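Local coordinates for C381 turret protein (Sulfolobus turreted icosahedral virus, PDB 4IND) that forms the pentameric turrets of an archaeal icosahedral virus, each subunit being built from three jelly-roll domains in a row, at residues A[315-321]-A[349-355]; A[299-305]-A[367-373]; A[10-16]-A[32-37]. One frame throughout, in Å; residues are numbered along the deposited sequence.

Interaction 1. Residues A[315-321]-A[349-355]; sequences QLQATNL and INSIQLV
Leu-316 and Ala-318 meet Ile-352 and Ile-349 on the buried face of two antiparallel strands, where the packing is tight. CD1 of Leu-316 lies 3.6 Å from CG2 of Ile-352, and Ala-318, with no more than a methyl beneath the isoleucines, takes CG2 of Ile-349 at 3.9 Å from its CB. Apolar residues suit this face because Leu-299 and Ala-302 of strand 295-305 press on it from the facing sheet.

The other face is looser: its three glutamines, Gln-315, Gln-317 and Gln-353, are partly exposed, while Val-355 packs CG2 against Gln-317. NE2 of Gln-353 donates to OE1 of Gln-317 at 2.9 Å, the two amides nearly coplanar (12° apart); chi1 of 66° and an extended chain carry NE2 across. Thr-329 accepts from Gln-317 NE2, holding that amide from its other end.

Where the strands part, Thr-319 O receives both Asn-350 N at 2.9 Å and Ser-351 N at 3.2 Å, a classic beta bulge. Asn-350 turns its OD1 to Leu-321 N (2.9 Å), an acceptor well placed for the backbone leaving the strand. These neighbouring antiparallel strands of a four-stranded sheet pack their apolar face on a second sheet, as in a jelly-roll beta sandwich.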
# COMPACT_ATOMS: atom_id res chain seq x y z
N GLN A 315 -36.87 -15.05 -13.33
CA GLN A 315 -35.64 -14.28 -13.37
C GLN A 315 -35.27 -13.76 -11.99
O GLN A 315 -36.10 -13.14 -11.31
CB GLN A 315 -35.78 -13.10 -14.34
CG GLN A 315 -36.01 -13.53 -15.77
CD GLN A 315 -36.33 -12.36 -16.68
OE1 GLN A 315 -36.95 -11.39 -16.26
NE2 GLN A 315 -35.91 -12.46 -17.93
N LEU A 316 -34.03 -14.00 -11.59
CA LEU A 316 -33.48 -13.38 -10.40
C LEU A 316 -32.92 -12.02 -10.82
O LEU A 316 -32.19 -11.91 -11.82
CB LEU A 316 -32.36 -14.25 -9.82
CG LEU A 316 -31.86 -13.85 -8.44
CD1 LEU A 316 -32.99 -13.93 -7.43
CD2 LEU A 316 -30.69 -14.73 -8.03
N GLN A 317 -33.29 -10.97 -10.07
CA GLN A 317 -32.84 -9.62 -10.38
C GLN A 317 -32.22 -8.96 -9.16
O GLN A 317 -32.59 -9.27 -8.02
CB GLN A 317 -34.01 -8.78 -10.88
CG GLN A 317 -34.83 -9.44 -11.96
CD GLN A 317 -35.83 -8.51 -12.57
OE1 GLN A 317 -36.50 -7.74 -11.87
NE2 GLN A 317 -35.95 -8.55 -13.88
N ALA A 318 -31.29 -8.04 -9.39
CA ALA A 318 -30.58 -7.40 -8.31
C ALA A 318 -30.24 -5.99 -8.71
O ALA A 318 -30.26 -5.67 -9.90
CB ALA A 318 -29.31 -8.16 -7.99
N THR A 319 -29.97 -5.15 -7.72
CA THR A 319 -29.46 -3.81 -8.01
C THR A 319 -28.81 -3.18 -6.80
O THR A 319 -29.00 -3.64 -5.66
CB THR A 319 -30.57 -2.87 -8.52
OG1 THR A 319 -29.97 -1.66 -9.01
CG2 THR A 319 -31.53 -2.52 -7.38
N ASN A 320 -28.04 -2.13 -7.06
CA ASN A 320 -27.65 -1.19 -6.02
C ASN A 320 -28.68 -0.06 -6.03
O ASN A 320 -28.61 0.85 -6.86
CB ASN A 320 -26.24 -0.65 -6.28
CG ASN A 320 -25.92 0.54 -5.40
OD1 ASN A 320 -26.69 0.87 -4.49
ND2 ASN A 320 -24.79 1.19 -5.66
N LEU A 321 -29.64 -0.13 -5.12
CA LEU A 321 -30.75 0.83 -5.08
C LEU A 321 -30.29 2.27 -4.86
O LEU A 321 -31.04 3.20 -5.15
CB LEU A 321 -31.75 0.45 -4.00
CG LEU A 321 -32.62 -0.77 -4.31
CD1 LEU A 321 -33.46 -1.15 -3.10
CD2 LEU A 321 -33.52 -0.49 -5.52
N ILE A 349 -24.38 -5.15 -4.83
CA ILE A 349 -25.82 -4.96 -4.89
C ILE A 349 -26.32 -4.89 -3.46
O ILE A 349 -25.61 -5.28 -2.53
CB ILE A 349 -26.48 -6.15 -5.60
CG1 ILE A 349 -25.99 -7.44 -4.95
CG2 ILE A 349 -26.13 -6.14 -7.08
CD1 ILE A 349 -26.87 -8.63 -5.18
N ASN A 350 -27.55 -4.43 -3.26
CA ASN A 350 -28.10 -4.39 -1.90
C ASN A 350 -29.57 -4.76 -1.88
O ASN A 350 -30.24 -4.66 -0.85
CB ASN A 350 -27.85 -3.03 -1.23
CG ASN A 350 -28.36 -1.86 -2.05
OD1 ASN A 350 -29.22 -2.03 -2.91
ND2 ASN A 350 -27.82 -0.66 -1.78
N SER A 351 -30.08 -5.17 -3.03
CA SER A 351 -31.47 -5.63 -3.11
C SER A 351 -31.64 -6.69 -4.18
O SER A 351 -31.11 -6.55 -5.29
CB SER A 351 -32.41 -4.46 -3.36
OG SER A 351 -33.75 -4.88 -3.30
N ILE A 352 -32.35 -7.76 -3.83
CA ILE A 352 -32.58 -8.92 -4.70
C ILE A 352 -34.07 -9.22 -4.77
O ILE A 352 -34.74 -9.24 -3.75
CB ILE A 352 -31.94 -10.18 -4.12
CG1 ILE A 352 -30.49 -9.93 -3.76
CG2 ILE A 352 -32.05 -11.34 -5.11
CD1 ILE A 352 -29.64 -9.57 -4.93
N GLN A 353 -34.58 -9.49 -5.97
CA GLN A 353 -35.96 -9.93 -6.12
C GLN A 353 -36.07 -11.03 -7.18
O GLN A 353 -35.20 -11.17 -8.05
CB GLN A 353 -36.88 -8.75 -6.48
CG GLN A 353 -36.61 -8.15 -7.85
CD GLN A 353 -37.44 -6.91 -8.13
OE1 GLN A 353 -37.93 -6.24 -7.21
NE2 GLN A 353 -37.61 -6.60 -9.42
N LEU A 354 -37.12 -11.83 -7.07
CA LEU A 354 -37.42 -12.85 -8.07
C LEU A 354 -38.68 -12.45 -8.81
O LEU A 354 -39.72 -12.17 -8.20
CB LEU A 354 -37.64 -14.21 -7.41
CG LEU A 354 -37.86 -15.38 -8.37
CD1 LEU A 354 -36.57 -15.71 -9.10
CD2 LEU A 354 -38.37 -16.59 -7.62
N VAL A 355 -38.59 -12.40 -10.13
CA VAL A 355 -39.75 -12.08 -10.95
C VAL A 355 -40.12 -13.36 -11.68
O VAL A 355 -39.30 -13.94 -12.37
CB VAL A 355 -39.45 -10.95 -11.94
CG1 VAL A 355 -40.69 -10.64 -12.77
CG2 VAL A 355 -38.99 -9.70 -11.20

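Interaction 2. Residues A[299-305]-A[367-373]; sequences LKYASVS and ITLILVY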
# COMPACT_ATOMS: atom_id res chain seq x y z
N LEU A 299 -23.80 -12.25 -4.12
CA LEU A 299 -24.51 -13.52 -4.39
C LEU A 299 -23.53 -14.51 -4.94
O LEU A 299 -22.76 -14.18 -5.85
CB LEU A 299 -25.64 -13.32 -5.40
CG LEU A 299 -26.60 -12.17 -5.18
CD1 LEU A 299 -27.76 -12.25 -6.18
CD2 LEU A 299 -27.12 -12.17 -3.76
N LYS A 300 -23.56 -15.74 -4.41
CA LYS A 300 -22.58 -16.75 -4.80
C LYS A 300 -23.19 -17.88 -5.62
O LYS A 300 -22.54 -18.46 -6.48
CB LYS A 300 -21.90 -17.32 -3.55
CG LYS A 300 -21.30 -16.29 -2.63
CD LYS A 300 -20.27 -15.44 -3.34
CE LYS A 300 -19.01 -16.24 -3.65
NZ LYS A 300 -17.90 -15.36 -4.13
N TYR A 301 -24.44 -18.18 -5.34
CA TYR A 301 -25.10 -19.35 -5.94
C TYR A 301 -26.61 -19.24 -5.83
O TYR A 301 -27.13 -18.78 -4.82
CB TYR A 301 -24.65 -20.61 -5.23
CG TYR A 301 -25.31 -21.89 -5.73
CD1 TYR A 301 -24.87 -22.51 -6.90
CD2 TYR A 301 -26.35 -22.48 -5.02
CE1 TYR A 301 -25.47 -23.69 -7.36
CE2 TYR A 301 -26.97 -23.65 -5.47
CZ TYR A 301 -26.52 -24.25 -6.64
OH TYR A 301 -27.11 -25.42 -7.09
N ALA A 302 -27.31 -19.65 -6.88
CA ALA A 302 -28.76 -19.68 -6.86
C ALA A 302 -29.30 -20.87 -7.65
O ALA A 302 -28.72 -21.28 -8.66
CB ALA A 302 -29.36 -18.38 -7.38
N SER A 303 -30.42 -21.41 -7.19
CA SER A 303 -31.03 -22.55 -7.85
C SER A 303 -32.54 -22.48 -7.65
O SER A 303 -33.02 -21.97 -6.64
CB SER A 303 -30.49 -23.84 -7.25
OG SER A 303 -30.93 -24.95 -7.98
N VAL A 304 -33.28 -22.97 -8.63
CA VAL A 304 -34.74 -23.02 -8.51
C VAL A 304 -35.20 -24.44 -8.77
O VAL A 304 -34.81 -25.05 -9.76
CB VAL A 304 -35.43 -22.05 -9.48
CG1 VAL A 304 -36.95 -22.21 -9.41
CG2 VAL A 304 -35.04 -20.60 -9.15
N SER A 305 -36.03 -24.97 -7.87
CA SER A 305 -36.63 -26.27 -8.07
C SER A 305 -38.10 -26.09 -8.31
O SER A 305 -38.70 -25.10 -7.86
CB SER A 305 -36.40 -27.17 -6.86
OG SER A 305 -36.95 -26.59 -5.69
N ILE A 367 -42.70 -22.83 -7.07
CA ILE A 367 -41.27 -22.98 -7.27
C ILE A 367 -40.54 -22.53 -6.03
O ILE A 367 -41.05 -21.71 -5.26
CB ILE A 367 -40.79 -22.16 -8.46
CG1 ILE A 367 -41.13 -20.69 -8.24
CG2 ILE A 367 -41.43 -22.65 -9.75
CD1 ILE A 367 -40.61 -19.78 -9.33
N THR A 368 -39.34 -23.06 -5.83
CA THR A 368 -38.57 -22.72 -4.65
C THR A 368 -37.19 -22.26 -5.05
O THR A 368 -36.47 -23.00 -5.73
CB THR A 368 -38.48 -23.90 -3.69
OG1 THR A 368 -39.79 -24.25 -3.24
CG2 THR A 368 -37.61 -23.55 -2.48
N LEU A 369 -36.84 -21.04 -4.64
CA LEU A 369 -35.54 -20.47 -4.89
C LEU A 369 -34.66 -20.76 -3.69
O LEU A 369 -35.07 -20.61 -2.55
CB LEU A 369 -35.67 -18.95 -5.07
CG LEU A 369 -34.37 -18.16 -5.12
CD1 LEU A 369 -33.62 -18.49 -6.38
CD2 LEU A 369 -34.64 -16.64 -5.02
N ILE A 370 -33.44 -21.22 -3.95
CA ILE A 370 -32.43 -21.24 -2.91
C ILE A 370 -31.31 -20.31 -3.34
O ILE A 370 -31.02 -20.16 -4.54
CB ILE A 370 -31.90 -22.64 -2.60
CG1 ILE A 370 -31.06 -23.17 -3.75
CG2 ILE A 370 -33.03 -23.61 -2.29
CD1 ILE A 370 -30.75 -24.64 -3.61
N LEU A 371 -30.69 -19.67 -2.36
CA LEU A 371 -29.71 -18.64 -2.62
C LEU A 371 -28.65 -18.70 -1.53
O LEU A 371 -28.97 -18.89 -0.35
CB LEU A 371 -30.41 -17.28 -2.65
CG LEU A 371 -29.56 -16.02 -2.77
CD1 LEU A 371 -28.82 -16.02 -4.09
CD2 LEU A 371 -30.44 -14.78 -2.63
N VAL A 372 -27.38 -18.62 -1.93
CA VAL A 372 -26.30 -18.44 -0.98
C VAL A 372 -25.74 -17.06 -1.22
O VAL A 372 -25.40 -16.72 -2.35
CB VAL A 372 -25.19 -19.47 -1.17
CG1 VAL A 372 -24.02 -19.15 -0.25
CG2 VAL A 372 -25.72 -20.87 -0.89
N TYR A 373 -25.64 -16.26 -0.16
CA TYR A 373 -25.15 -14.88 -0.30
C TYR A 373 -24.37 -14.49 0.93
O TYR A 373 -24.55 -15.09 2.01
CB TYR A 373 -26.32 -13.92 -0.49
CG TYR A 373 -27.14 -13.70 0.76
CD1 TYR A 373 -26.84 -12.68 1.64
CD2 TYR A 373 -28.21 -14.53 1.06
CE1 TYR A 373 -27.59 -12.48 2.79
CE2 TYR A 373 -28.97 -14.34 2.21
CZ TYR A 373 -28.64 -13.32 3.07
OH TYR A 373 -29.37 -13.12 4.20
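Leu-299, Ala-302 and Val-304 face Tyr-373, Leu-371 and Leu-369 across an antiparallel pair in one sheet of a jelly-roll sandwich, and both strands turn these residues into the core between the sheets. Leu-299 sends CD2 to CB of Tyr-373 at 3.8 Å, while the tyrosine ring leads away from this strand. Leu-371 and Leu-369 share one conformation: CG lies opposite the backbone N, and this first torsion together with a chi2 of 63° and 68° brings each CD1 to the neighbouring strand. Leu-371 CD1 thus sits 3.3 Å from Tyr-301 O, and Leu-369 CD1 lies 3.8 Å from CG2 of Val-304. Ala-302 is small enough to fit between the two leucines and still leave room for Leu-316 of the opposite sheet.

On the other face Tyr-301, Ser-303 and Ser-305 accompany Val-372, Ile-370 and Thr-368. The Tyr-301 ring presents its edge to CD1 of Ile-370, a loose contact at 4.3 Å from CE2. Ser-303, with its short side chain, lets CG1 of Ile-370 approach its CB to 3.6 Å and hands its hydroxyl to Ser-338 O. Thr-368 keeps its OG1 bonded to Ser-275. This face also meets the second subunit, another copy of the protein: Pro-341, Ala-335 and Trp-331 of that subunit pack on Tyr-301, Ile-370 and Val-372, consistent with apolar residues on this outer face.

Regular pairing gives way at Lys-300, whose bent chain reaches Asp-345 in a salt bridge. Lys-300 and Tyr-301 both face Val-372 in a classic beta bulge: Val-372 O takes a good bond from Lys-300 N at 2.9 Å and only a weak one from Tyr-301 N at 3.5 Å.

Interaction 3. Residues A[10-16]-A[32-37]; sequences FPANAKV and VNSIFV
Phe-10 and Val-37 make the main apolar contact. CG2 of Val-37 stands over the centre of the ring, 3.6 Å from the centroid and 13° off its normal, a CH-pi contact. The ring is brought there by a CG lying between backbone N and carbonyl carbon (chi1 66°), and its edge meets Ser-34 O in the ring plane. At the far end CG2 of Val-16 meets CG2 of Ile-35 at 3.5 Å, the beta-branched chains crossing at about a right angle.

Direct hydrogen bonds centre on Asn-33. Its backbone O accepts a nearly linear bond from Ala-14 N at 2.8 Å. Its side-chain OD1 receives Asn-13 N at 3.2 Å, from well above the carbonyl plane, and more weakly Asn-13 ND2; the Asn-13 amide is held more strongly by Ser-57 of the third subunit. Asparagine suits position 33 because its short amide, with CG anti to the backbone N (chi1 -172°), reaches across to the Asn-13 N-H.

Two waters bridge the segments. One lies 2.8 Å from both Pro-11 O and Phe-36 O and takes a weak bond from Ser-34 N; the other donates to Lys-15 O and to Ser-34 OG, a hydroxyl also bonded to Ala-30 O of the preceding helix.

Residues 10-16 also meet that third subunit, another copy of the protein: Lys-15 forms a salt bridge with Asp-27 of that subunit, and Phe-10 and Pro-11 pair with one of its strands in a parallel ladder. Such an N-terminal arm exemplifies strand addition across an oligomer interface.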
# COMPACT_ATOMS: atom_id res chain seq x y z
N PHE A 10 -9.09 41.86 13.22
CA PHE A 10 -7.92 41.17 13.76
C PHE A 10 -6.78 41.16 12.77
O PHE A 10 -7.00 41.03 11.55
CB PHE A 10 -8.27 39.74 14.24
CG PHE A 10 -8.68 38.80 13.12
CD1 PHE A 10 -7.82 37.79 12.71
CD2 PHE A 10 -9.92 38.90 12.52
CE1 PHE A 10 -8.19 36.90 11.68
CE2 PHE A 10 -10.31 38.03 11.50
CZ PHE A 10 -9.45 37.01 11.09
N PRO A 11 -5.54 41.28 13.28
CA PRO A 11 -4.35 41.23 12.41
C PRO A 11 -4.07 39.79 12.05
O PRO A 11 -4.20 38.88 12.91
CB PRO A 11 -3.24 41.77 13.32
CG PRO A 11 -3.68 41.34 14.70
CD PRO A 11 -5.19 41.47 14.69
N ALA A 12 -3.70 39.53 10.79
CA ALA A 12 -3.52 38.14 10.37
C ALA A 12 -2.34 37.94 9.44
O ALA A 12 -2.37 37.11 8.54
CB ALA A 12 -4.82 37.60 9.76
N ASN A 13 -1.26 38.68 9.67
CA ASN A 13 -0.10 38.59 8.79
C ASN A 13 0.75 37.33 8.83
O ASN A 13 1.38 36.97 7.83
CB ASN A 13 0.78 39.81 9.00
CG ASN A 13 0.01 41.07 8.79
OD1 ASN A 13 -0.31 41.40 7.64
ND2 ASN A 13 -0.39 41.74 9.88
N ALA A 14 0.78 36.67 9.98
CA ALA A 14 1.76 35.63 10.23
C ALA A 14 1.30 34.30 9.65
O ALA A 14 0.10 34.01 9.60
CB ALA A 14 2.04 35.49 11.74
N LYS A 15 2.26 33.51 9.19
CA LYS A 15 2.00 32.17 8.67
C LYS A 15 1.34 31.29 9.75
O LYS A 15 1.70 31.35 10.94
CB LYS A 15 3.32 31.57 8.19
CG LYS A 15 3.23 30.23 7.51
CD LYS A 15 4.56 29.84 6.85
CE LYS A 15 5.06 30.94 5.91
NZ LYS A 15 6.07 30.45 4.89
N VAL A 16 0.37 30.46 9.36
CA VAL A 16 -0.33 29.59 10.33
C VAL A 16 0.57 28.40 10.61
O VAL A 16 1.31 27.97 9.73
CB VAL A 16 -1.72 29.12 9.81
CG1 VAL A 16 -2.31 28.02 10.70
CG2 VAL A 16 -2.68 30.30 9.76
N VAL A 32 -1.77 35.13 17.69
CA VAL A 32 -2.55 36.36 17.77
C VAL A 32 -2.20 37.37 16.65
O VAL A 32 -2.58 38.54 16.70
CB VAL A 32 -2.45 37.00 19.17
CG1 VAL A 32 -2.82 35.97 20.23
CG2 VAL A 32 -1.02 37.56 19.43
N ASN A 33 -1.46 36.91 15.64
CA ASN A 33 -1.25 37.69 14.41
C ASN A 33 -1.58 36.78 13.21
O ASN A 33 -0.97 36.87 12.15
CB ASN A 33 0.19 38.17 14.33
CG ASN A 33 0.44 39.15 13.17
OD1 ASN A 33 -0.50 39.73 12.60
ND2 ASN A 33 1.71 39.35 12.83
N SER A 34 -2.56 35.90 13.39
CA SER A 34 -2.94 35.03 12.28
C SER A 34 -4.35 34.52 12.39
O SER A 34 -5.15 34.71 11.47
CB SER A 34 -1.96 33.85 12.16
OG SER A 34 -1.86 33.17 13.40
N ILE A 35 -4.67 33.86 13.50
CA ILE A 35 -5.95 33.16 13.60
C ILE A 35 -6.80 33.46 14.84
O ILE A 35 -7.93 33.01 14.95
CB ILE A 35 -5.76 31.64 13.47
CG1 ILE A 35 -4.95 31.07 14.63
CG2 ILE A 35 -5.10 31.30 12.13
CD1 ILE A 35 -4.82 29.52 14.60
N PHE A 36 -6.26 34.25 15.77
CA PHE A 36 -7.01 34.58 16.98
C PHE A 36 -7.69 35.95 16.88
O PHE A 36 -7.05 36.93 16.48
CB PHE A 36 -6.10 34.51 18.23
CG PHE A 36 -6.82 34.75 19.53
CD1 PHE A 36 -7.58 33.74 20.12
CD2 PHE A 36 -6.73 35.98 20.17
CE1 PHE A 36 -8.24 33.96 21.32
CE2 PHE A 36 -7.38 36.22 21.37
CZ PHE A 36 -8.14 35.20 21.95
N VAL A 37 -8.97 36.00 17.23
CA VAL A 37 -9.77 37.21 17.15
C VAL A 37 -10.15 37.59 18.56
O VAL A 37 -10.73 36.78 19.29
CB VAL A 37 -11.05 36.99 16.30
CG1 VAL A 37 -11.84 38.29 16.16
CG2 VAL A 37 -10.69 36.40 14.93
O HOH W 1 -4.71 37.05 14.92
O HOH W 2 0.42 31.51 13.25

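Overall arrangement
From the N terminus, interaction 3 comes first: it closes a short loop holding strand 19-21 and helix 25-31, and ties residues 10-16 to the loop after that helix and to strand 36-37. After the second domain, 299-305 in the third opens the loop that interaction 2 closes at 367-373. Interaction 1, nested inside it, closes a shorter loop of 27 residues containing strand 328-332. Strand pairs 311-319/351-358 and 295-305/365-377 lie in facing sheets, the chain passing between them at Ile-349 and Asn-350; the two contacts touch through Leu-316, Ile-349 and Ile-352 against Leu-299, Ala-302 and Leu-369. Interaction 3 lies across the chain's centre, its own centre about 56 Å from that of interaction 1.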